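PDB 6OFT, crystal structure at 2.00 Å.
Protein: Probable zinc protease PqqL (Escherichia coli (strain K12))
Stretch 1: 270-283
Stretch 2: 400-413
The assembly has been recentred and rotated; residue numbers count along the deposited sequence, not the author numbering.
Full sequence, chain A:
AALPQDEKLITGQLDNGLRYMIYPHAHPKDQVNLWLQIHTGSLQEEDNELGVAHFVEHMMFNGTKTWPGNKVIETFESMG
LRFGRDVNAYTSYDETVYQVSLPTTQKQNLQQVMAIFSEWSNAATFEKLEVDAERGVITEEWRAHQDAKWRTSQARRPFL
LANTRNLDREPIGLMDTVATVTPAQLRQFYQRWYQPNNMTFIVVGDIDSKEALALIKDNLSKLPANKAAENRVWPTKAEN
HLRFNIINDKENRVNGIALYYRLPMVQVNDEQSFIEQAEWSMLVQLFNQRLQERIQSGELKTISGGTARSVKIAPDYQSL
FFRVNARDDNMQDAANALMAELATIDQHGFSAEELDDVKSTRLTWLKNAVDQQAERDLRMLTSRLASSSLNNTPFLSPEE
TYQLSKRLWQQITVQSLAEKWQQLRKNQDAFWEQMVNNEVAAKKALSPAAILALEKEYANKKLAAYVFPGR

Stretch 1 270-283: DEQSFIEQAEWSML
Stretch 2 (400-413) ETYQLSKRLWQQIT

Helices that cross steeply can pack through a limited set of side chains, and PqqL offers a compact example. The axes of helix 271-283 and helix 400-408 approach to 10.9 Å, with a signed crossing angle of -81°. The second helix runs into a 3-10 segment, 409-411, and then an extended Ile 412 (phi/psi -92/116), and this continuation prolongs the contact. The CA atoms of Ile 275 and Leu 408 lie 6.5 Å apart, and those of Glu 279 and Ile 412 6.8 Å. In all, 675 Å² is buried, summed over both sides.

The first helix supplies residues at the spacing expected of one helical face: Glu 271, Phe 274, Ile 275, Ala 278, Glu 279 and Met 282. Its start is fixed by Asp 270 (phi/psi -151/180, chi1 p), whose OD1 accepts from Ser 273 N at 3.0 Å, a capping bond, and from Ser 273 OG at 2.7 Å.

Phe 274 is the residue most covered by the other stretch. With chi1 t and chi2 -86°, its ring lies against the second helix, so that Leu 404 CB sits over one face, 3.8 Å from Phe 274 CZ, while Ser 405 OG approaches the edge at 3.6 Å from the same CZ. Ser 405, chi1 m, turns its hydroxyl back along its own helix, where OG donates to Thr 401 O at 2.7 Å. Leu 408 (m, t) brings CD1 to 3.5 Å from Phe 274 CD1. The Phe 274 and Trp 409 rings are nearly parallel but slid apart, with planes at 28° and little overlap.

Trp 409 (chi1 m, chi2 -10°) has a CA-to-CB bond directed sideways, yet its indole ends close to the first helix. Ala 278 packs directly on it: Ala 278 CB lies 3.5 Å from Trp 409 NE1 and 3.7 Å from Ile 412 CD1. Met 282, m with chi2 and chi3 both t, extends its thioether so that CE lies over the indole face, 3.4 Å from Trp 409 CD2.

Ile 412 (m, t) closes the apolar patch, its CG1 lying 4.1 Å from Ile 275 CG2 and 3.7 Å from Glu 279 CG; the aliphatic part of Glu 279 thus joins the packing.

Near the start of the first helix, Arg 407 (t, t, p, chi4 94°) has a CA-to-CB bond directed sideways, but its end comes nearer and pairs with Glu 271 (m, t, chi3 -5°). Arg 407 NH2 donates to Glu 271 OE2 at 2.7 Å, a salt bridge, supplemented by a weak bond from Arg 407 NH1 to Glu 271 OE1 at 3.3 Å.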

# COMPACT_ATOMS: atom_id res chain seq x y z
N ASP A 270 -0.31 15.50 11.86
CA ASP A 270 -0.78 16.37 12.93
C ASP A 270 -2.15 15.92 13.47
O ASP A 270 -2.70 14.93 12.97
CB ASP A 270 -0.76 17.87 12.51
CG ASP A 270 -1.70 18.30 11.39
OD1 ASP A 270 -2.52 17.47 10.95
OD2 ASP A 270 -1.63 19.48 10.98
N GLU A 271 -2.69 16.64 14.46
CA GLU A 271 -3.96 16.31 15.14
C GLU A 271 -5.19 16.38 14.23
O GLU A 271 -6.00 15.46 14.25
CB GLU A 271 -4.15 17.15 16.40
CG GLU A 271 -3.06 16.83 17.41
CD GLU A 271 -3.21 17.33 18.83
OE1 GLU A 271 -4.18 18.06 19.12
OE2 GLU A 271 -2.34 16.98 19.65
N GLN A 272 -5.30 17.43 13.40
CA GLN A 272 -6.38 17.63 12.44
C GLN A 272 -6.39 16.49 11.39
O GLN A 272 -7.44 15.92 11.13
CB GLN A 272 -6.24 19.01 11.76
CG GLN A 272 -7.34 19.37 10.77
CD GLN A 272 -7.01 20.62 9.98
OE1 GLN A 272 -6.67 20.57 8.80
NE2 GLN A 272 -7.11 21.78 10.62
N SER A 273 -5.21 16.13 10.83
CA SER A 273 -5.14 15.07 9.82
C SER A 273 -5.31 13.67 10.44
O SER A 273 -5.83 12.78 9.77
CB SER A 273 -3.89 15.19 8.95
OG SER A 273 -2.69 15.09 9.70
N PHE A 274 -4.98 13.50 11.74
CA PHE A 274 -5.23 12.25 12.46
C PHE A 274 -6.75 12.04 12.55
O PHE A 274 -7.22 10.93 12.34
CB PHE A 274 -4.60 12.28 13.88
CG PHE A 274 -4.79 11.01 14.69
CD1 PHE A 274 -5.94 10.82 15.45
CD2 PHE A 274 -3.82 10.02 14.68
CE1 PHE A 274 -6.11 9.64 16.20
CE2 PHE A 274 -4.00 8.84 15.42
CZ PHE A 274 -5.14 8.66 16.18
N ILE A 275 -7.51 13.12 12.86
CA ILE A 275 -8.97 13.09 12.99
C ILE A 275 -9.62 12.81 11.64
O ILE A 275 -10.54 11.99 11.59
CB ILE A 275 -9.53 14.39 13.66
CG1 ILE A 275 -9.11 14.48 15.15
CG2 ILE A 275 -11.07 14.48 13.52
CD1 ILE A 275 -9.10 15.90 15.71
N GLU A 276 -9.18 13.49 10.57
CA GLU A 276 -9.70 13.31 9.20
C GLU A 276 -9.59 11.84 8.77
O GLU A 276 -10.58 11.29 8.27
CB GLU A 276 -8.98 14.23 8.21
CG GLU A 276 -9.33 14.00 6.74
CD GLU A 276 -10.08 15.12 6.03
OE1 GLU A 276 -9.80 16.31 6.32
OE2 GLU A 276 -10.93 14.80 5.17
N GLN A 277 -8.43 11.21 8.99
CA GLN A 277 -8.21 9.80 8.61
C GLN A 277 -9.08 8.90 9.47
O GLN A 277 -9.64 7.93 8.95
CB GLN A 277 -6.72 9.41 8.74
CG GLN A 277 -6.34 8.02 8.16
CD GLN A 277 -6.61 6.81 9.06
OE1 GLN A 277 -6.89 6.93 10.26
NE2 GLN A 277 -6.52 5.61 8.50
N ALA A 278 -9.17 9.19 10.78
CA ALA A 278 -9.98 8.39 11.72
C ALA A 278 -11.48 8.43 11.35
O ALA A 278 -12.17 7.44 11.53
CB ALA A 278 -9.78 8.89 13.14
N GLU A 279 -11.96 9.56 10.83
CA GLU A 279 -13.36 9.69 10.41
C GLU A 279 -13.66 8.84 9.16
O GLU A 279 -14.71 8.21 9.14
CB GLU A 279 -13.76 11.16 10.19
CG GLU A 279 -13.90 11.91 11.51
CD GLU A 279 -14.55 13.28 11.44
OE1 GLU A 279 -14.41 13.95 10.40
OE2 GLU A 279 -15.19 13.68 12.44
N TRP A 280 -12.74 8.79 8.16
CA TRP A 280 -12.96 7.94 6.98
C TRP A 280 -12.93 6.47 7.37
O TRP A 280 -13.74 5.70 6.89
CB TRP A 280 -11.96 8.20 5.84
CG TRP A 280 -12.08 9.53 5.17
CD1 TRP A 280 -11.11 10.48 5.06
CD2 TRP A 280 -13.26 10.08 4.55
NE1 TRP A 280 -11.60 11.59 4.42
CE2 TRP A 280 -12.92 11.38 4.10
CE3 TRP A 280 -14.57 9.60 4.33
CZ2 TRP A 280 -13.84 12.20 3.43
CZ3 TRP A 280 -15.49 10.42 3.70
CH2 TRP A 280 -15.12 11.70 3.24
N SER A 281 -11.99 6.10 8.27
CA SER A 281 -11.79 4.75 8.80
C SER A 281 -13.02 4.29 9.59
O SER A 281 -13.42 3.13 9.48
CB SER A 281 -10.55 4.72 9.69
OG SER A 281 -10.38 3.45 10.29
N MET A 282 -13.61 5.20 10.38
CA MET A 282 -14.80 4.89 11.17
C MET A 282 -16.03 4.75 10.32
O MET A 282 -16.80 3.83 10.58
CB MET A 282 -15.00 5.88 12.30
CG MET A 282 -14.15 5.49 13.49
SD MET A 282 -14.35 6.61 14.85
CE MET A 282 -12.99 6.11 15.82
N LEU A 283 -16.19 5.58 9.26
CA LEU A 283 -17.32 5.47 8.32
C LEU A 283 -17.30 4.11 7.64
O LEU A 283 -18.34 3.47 7.53
CB LEU A 283 -17.30 6.59 7.27
CG LEU A 283 -17.87 7.96 7.68
CD1 LEU A 283 -17.71 8.95 6.58
CD2 LEU A 283 -19.36 7.87 8.07
N GLU A 400 1.46 5.98 21.83
CA GLU A 400 0.99 7.24 21.26
C GLU A 400 -0.32 7.05 20.50
O GLU A 400 -1.22 7.88 20.64
CB GLU A 400 2.05 7.88 20.35
CG GLU A 400 1.61 9.13 19.60
CD GLU A 400 1.28 10.40 20.38
OE1 GLU A 400 0.99 11.43 19.73
OE2 GLU A 400 1.32 10.38 21.62
N THR A 401 -0.43 5.95 19.70
CA THR A 401 -1.64 5.63 18.93
C THR A 401 -2.83 5.50 19.88
O THR A 401 -3.87 6.09 19.64
CB THR A 401 -1.41 4.38 18.07
OG1 THR A 401 -0.27 4.60 17.23
CG2 THR A 401 -2.60 4.05 17.19
N TYR A 402 -2.65 4.77 20.98
CA TYR A 402 -3.68 4.59 22.01
C TYR A 402 -4.12 5.92 22.68
O TYR A 402 -5.33 6.19 22.75
CB TYR A 402 -3.21 3.55 23.04
CG TYR A 402 -4.20 3.31 24.16
CD1 TYR A 402 -5.48 2.83 23.90
CD2 TYR A 402 -3.86 3.55 25.49
CE1 TYR A 402 -6.40 2.61 24.92
CE2 TYR A 402 -4.77 3.34 26.52
CZ TYR A 402 -6.04 2.87 26.23
OH TYR A 402 -6.94 2.63 27.24
N GLN A 403 -3.15 6.71 23.19
CA GLN A 403 -3.38 8.01 23.84
C GLN A 403 -4.03 9.02 22.87
O GLN A 403 -5.02 9.66 23.24
CB GLN A 403 -2.07 8.59 24.40
CG GLN A 403 -1.54 7.91 25.66
CD GLN A 403 -0.30 8.57 26.26
OE1 GLN A 403 -0.09 8.56 27.48
NE2 GLN A 403 0.56 9.14 25.43
N LEU A 404 -3.52 9.13 21.63
CA LEU A 404 -4.07 10.03 20.60
C LEU A 404 -5.51 9.68 20.28
O LEU A 404 -6.31 10.60 20.12
CB LEU A 404 -3.28 9.97 19.28
CG LEU A 404 -2.09 10.88 19.09
CD1 LEU A 404 -1.45 10.62 17.73
CD2 LEU A 404 -2.46 12.37 19.23
N SER A 405 -5.83 8.38 20.12
CA SER A 405 -7.18 7.89 19.82
C SER A 405 -8.13 8.22 20.95
O SER A 405 -9.19 8.78 20.69
CB SER A 405 -7.17 6.39 19.56
OG SER A 405 -6.31 6.07 18.47
N LYS A 406 -7.74 7.92 22.22
CA LYS A 406 -8.53 8.22 23.42
C LYS A 406 -8.88 9.71 23.53
O LYS A 406 -9.98 10.06 23.97
CB LYS A 406 -7.75 7.80 24.69
CG LYS A 406 -8.20 6.48 25.29
CD LYS A 406 -8.64 6.64 26.73
CE LYS A 406 -8.92 5.32 27.41
NZ LYS A 406 -9.43 5.49 28.79
N ARG A 407 -7.95 10.59 23.13
CA ARG A 407 -8.15 12.04 23.21
C ARG A 407 -8.79 12.66 21.94
O ARG A 407 -9.72 13.43 22.06
CB ARG A 407 -6.83 12.73 23.56
CG ARG A 407 -6.91 14.25 23.59
CD ARG A 407 -5.62 14.88 24.07
NE ARG A 407 -4.51 14.58 23.17
CZ ARG A 407 -4.12 15.37 22.18
NH1 ARG A 407 -4.75 16.52 21.95
NH2 ARG A 407 -3.09 15.02 21.42
N LEU A 408 -8.24 12.39 20.75
CA LEU A 408 -8.74 13.00 19.52
C LEU A 408 -10.08 12.45 19.02
O LEU A 408 -10.83 13.21 18.38
CB LEU A 408 -7.69 12.97 18.39
CG LEU A 408 -6.40 13.77 18.67
CD1 LEU A 408 -5.44 13.63 17.51
CD2 LEU A 408 -6.69 15.26 18.95
N TRP A 409 -10.40 11.17 19.30
CA TRP A 409 -11.67 10.59 18.85
C TRP A 409 -12.89 11.22 19.53
O TRP A 409 -13.99 11.05 19.03
CB TRP A 409 -11.71 9.06 18.99
CG TRP A 409 -10.82 8.28 18.07
CD1 TRP A 409 -10.13 8.74 16.99
CD2 TRP A 409 -10.57 6.87 18.12
NE1 TRP A 409 -9.47 7.71 16.37
CE2 TRP A 409 -9.72 6.55 17.04
CE3 TRP A 409 -10.99 5.83 18.98
CZ2 TRP A 409 -9.26 5.25 16.81
CZ3 TRP A 409 -10.55 4.54 18.74
CH2 TRP A 409 -9.68 4.26 17.67
N GLN A 410 -12.70 12.00 20.63
CA GLN A 410 -13.85 12.65 21.27
C GLN A 410 -14.37 13.84 20.42
O GLN A 410 -15.49 14.30 20.61
CB GLN A 410 -13.58 13.01 22.75
CG GLN A 410 -12.49 14.06 23.01
CD GLN A 410 -11.83 13.92 24.37
OE1 GLN A 410 -11.40 12.83 24.79
NE2 GLN A 410 -11.68 15.03 25.07
N GLN A 411 -13.59 14.24 19.40
CA GLN A 411 -13.98 15.24 18.41
C GLN A 411 -14.81 14.59 17.27
O GLN A 411 -15.39 15.29 16.44
CB GLN A 411 -12.73 15.93 17.82
CG GLN A 411 -12.20 17.00 18.76
CD GLN A 411 -10.92 17.58 18.25
OE1 GLN A 411 -10.90 18.34 17.29
NE2 GLN A 411 -9.82 17.23 18.90
N ILE A 412 -14.85 13.24 17.23
CA ILE A 412 -15.62 12.50 16.22
C ILE A 412 -17.00 12.21 16.79
O ILE A 412 -17.13 11.54 17.81
CB ILE A 412 -14.87 11.22 15.76
CG1 ILE A 412 -13.47 11.60 15.20
CG2 ILE A 412 -15.72 10.41 14.72
CD1 ILE A 412 -12.53 10.44 15.00
N THR A 413 -18.04 12.77 16.16
CA THR A 413 -19.42 12.60 16.63
C THR A 413 -20.28 12.01 15.54
O THR A 413 -19.85 11.88 14.40
CB THR A 413 -20.02 13.95 17.11
OG1 THR A 413 -20.06 14.86 16.02
CG2 THR A 413 -19.28 14.54 18.31